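Local coordinates for A rubisco-like protein (Burkholderia fungorum, PDB 3NWR) that is a RuBisCO-like protein of the RuBisCO large-chain family, probably a lyase, at residues 237-240 with 241-244. Sequence-based numbering, arbitrary orientation.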
ATOM      1  N   THR A 237     -10.350  -7.198  -9.357  1.00 13.31           N
ATOM      2  CA  THR A 237      -9.439  -7.282  -8.206  1.00 13.29           C
ATOM      3  C   THR A 237      -9.475  -8.669  -7.571  1.00 12.63           C
ATOM      4  O   THR A 237     -10.544  -9.131  -7.155  1.00 14.11           O
ATOM      5  CB  THR A 237      -9.820  -6.253  -7.125  1.00 11.58           C
ATOM      6  OG1 THR A 237      -9.790  -4.929  -7.680  1.00 11.16           O
ATOM      7  CG2 THR A 237      -8.851  -6.335  -5.935  1.00 12.81           C
ATOM      8  N   ASP A 238      -8.314  -9.320  -7.494  1.00 11.90           N
ATOM      9  CA  ASP A 238      -8.202 -10.683  -6.973  1.00 13.20           C
ATOM     10  C   ASP A 238      -6.729 -11.047  -6.926  1.00 12.21           C
ATOM     11  O   ASP A 238      -5.857 -10.272  -7.331  1.00 12.71           O
ATOM     12  CB  ASP A 238      -8.921 -11.668  -7.909  1.00 13.26           C
ATOM     13  CG  ASP A 238      -9.522 -12.868  -7.187  1.00 16.01           C
ATOM     14  OD1 ASP A 238      -9.001 -13.301  -6.140  1.00 15.69           O
ATOM     15  OD2 ASP A 238     -10.528 -13.401  -7.700  1.00 15.89           O
ATOM     16  N   ASP A 239      -6.456 -12.246  -6.435  1.00 14.19           N
ATOM     17  CA  ASP A 239      -5.164 -12.869  -6.613  1.00 12.96           C
ATOM     18  C   ASP A 239      -4.713 -12.715  -8.076  1.00 14.52           C
ATOM     19  O   ASP A 239      -5.550 -12.720  -8.984  1.00 14.77           O
ATOM     20  CB  ASP A 239      -5.338 -14.331  -6.227  1.00 18.50           C
ATOM     21  CG  ASP A 239      -4.273 -15.198  -6.775  1.00 22.94           C
ATOM     22  OD1 ASP A 239      -3.214 -15.281  -6.118  1.00 22.91           O
ATOM     23  OD2 ASP A 239      -4.509 -15.801  -7.845  1.00 18.92           O
ATOM     24  N   LEU A 240      -3.414 -12.543  -8.321  1.00 13.30           N
ATOM     25  CA  LEU A 240      -2.952 -12.218  -9.681  1.00 15.61           C
ATOM     26  C   LEU A 240      -3.349 -13.255 -10.735  1.00 16.14           C
ATOM     27  O   LEU A 240      -3.872 -12.893 -11.788  1.00 14.93           O
ATOM     28  CB  LEU A 240      -1.436 -11.977  -9.723  1.00 14.63           C
ATOM     29  CG  LEU A 240      -0.775 -11.592 -11.061  1.00 15.41           C
ATOM     30  CD1 LEU A 240      -0.529 -12.802 -11.984  1.00 15.37           C
ATOM     31  CD2 LEU A 240      -1.550 -10.486 -11.788  1.00 14.48           C
ATOM     32  N   ASP A 241      -3.108 -14.535 -10.465  1.00 14.46           N
ATOM     33  CA  ASP A 241      -3.474 -15.556 -11.444  1.00 15.38           C
ATOM     34  C   ASP A 241      -4.968 -15.480 -11.745  1.00 13.21           C
ATOM     35  O   ASP A 241      -5.386 -15.596 -12.903  1.00 13.52           O
ATOM     36  CB  ASP A 241      -3.110 -16.957 -10.952  1.00 15.07           C
ATOM     37  CG  ASP A 241      -1.615 -17.186 -10.875  1.00 16.60           C
ATOM     38  OD1 ASP A 241      -0.843 -16.475 -11.536  1.00 15.50           O
ATOM     39  OD2 ASP A 241      -1.202 -18.113 -10.148  1.00 19.90           O
ATOM     40  N   ALA A 242      -5.773 -15.296 -10.703  1.00 13.57           N
ATOM     41  CA  ALA A 242      -7.215 -15.175 -10.875  1.00 14.05           C
ATOM     42  C   ALA A 242      -7.577 -13.939 -11.687  1.00 14.80           C
ATOM     43  O   ALA A 242      -8.436 -14.005 -12.571  1.00 14.42           O
ATOM     44  CB  ALA A 242      -7.928 -15.167  -9.529  1.00 14.48           C
ATOM     45  N   MET A 243      -6.922 -12.814 -11.402  1.00 14.72           N
ATOM     46  CA  MET A 243      -7.169 -11.594 -12.177  1.00 13.79           C
ATOM     47  C   MET A 243      -6.938 -11.782 -13.658  1.00 14.94           C
ATOM     48  O   MET A 243      -7.686 -11.245 -14.477  1.00 14.80           O
ATOM     49  CB  MET A 243      -6.318 -10.417 -11.695  1.00 18.35           C
ATOM     50  CG  MET A 243      -6.817  -9.799 -10.422  1.00 17.03           C
ATOM     51  SD  MET A 243      -6.296  -8.064 -10.268  1.00 16.64           S
ATOM     52  CE  MET A 243      -4.549  -8.297 -10.071  1.00 15.69           C
ATOM     53  N   ARG A 244      -5.885 -12.511 -14.012  1.00 15.20           N
ATOM     54  CA  ARG A 244      -5.623 -12.781 -15.420  1.00 12.53           C
ATOM     55  C   ARG A 244      -6.745 -13.603 -16.033  1.00 16.68           C
ATOM     56  O   ARG A 244      -7.168 -13.329 -17.158  1.00 16.49           O
ATOM     57  CB  ARG A 244      -4.271 -13.480 -15.620  1.00 13.51           C
ATOM     58  CG  ARG A 244      -3.085 -12.508 -15.635  1.00 16.16           C
ATOM     59  CD  ARG A 244      -1.747 -13.230 -15.749  1.00 15.57           C
ATOM     60  NE  ARG A 244      -0.692 -12.326 -16.210  1.00 16.87           N
ATOM     61  CZ  ARG A 244       0.607 -12.495 -15.978  1.00 14.76           C
ATOM     62  NH1 ARG A 244       1.031 -13.535 -15.266  1.00 14.12           N
ATOM     63  NH2 ARG A 244       1.484 -11.620 -16.449  1.00 14.01           N
TER
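Asp-239 caps the start of helix 240-252 with its carboxylate: OD2 accepts a fairly straight bond from Ala-242 N at 3.2 Å. The amide comes to the anti side of that oxygen, tilted 26° out of the carboxylate plane. With CG anti to the backbone N (chi1 160°), the carboxylate sits beside its own carbonyl carbon and reaches forward to the first-turn amides, where the helix dipole would be expected to favour its negative charge.

The backbone completes the turn. Met-243 N bonds to Asp-239 O at 2.8 Å, and Arg-244 N to Leu-240 O at 3.0 Å. Just before the cap, Asp-238 OD1 accepts from Asp-239 N, while Asp-238 OD2 hydrogen-bonds His-246 NE2 and a glycerol probably from the crystallisation liquor. Ala-242 CB lies 3.6 Å from Asp-238 OD2. Met-243 has CG beside its backbone N (chi1 -76°), which sets that carbon 3.3 Å from Asp-238 O. SD lies 3.8 Å from Thr-237 CA, and the bend at chi3 swings CE toward Leu-240.

Leu-240 spreads its two methyls between neighbours, CD2 meeting Met-243 CE at 4.1 Å. Its CD1 comes obliquely at the guanidinium of Arg-244, 3.7 Å from NH1.

The turn is also part of the dimer interface: Asp-239 OD1 is bound by Ser-272 and Arg-275 of the second subunit, and Arg-244 and Asp-241 form reciprocal salt bridges with Asp-241 and Arg-244 of that subunit.

In the TIM-barrel catalytic domain, this turn leads from strand 233-235 into helix 240-252, with Thr-237 and Met-243 packed on Cys-265 of helix 262-265.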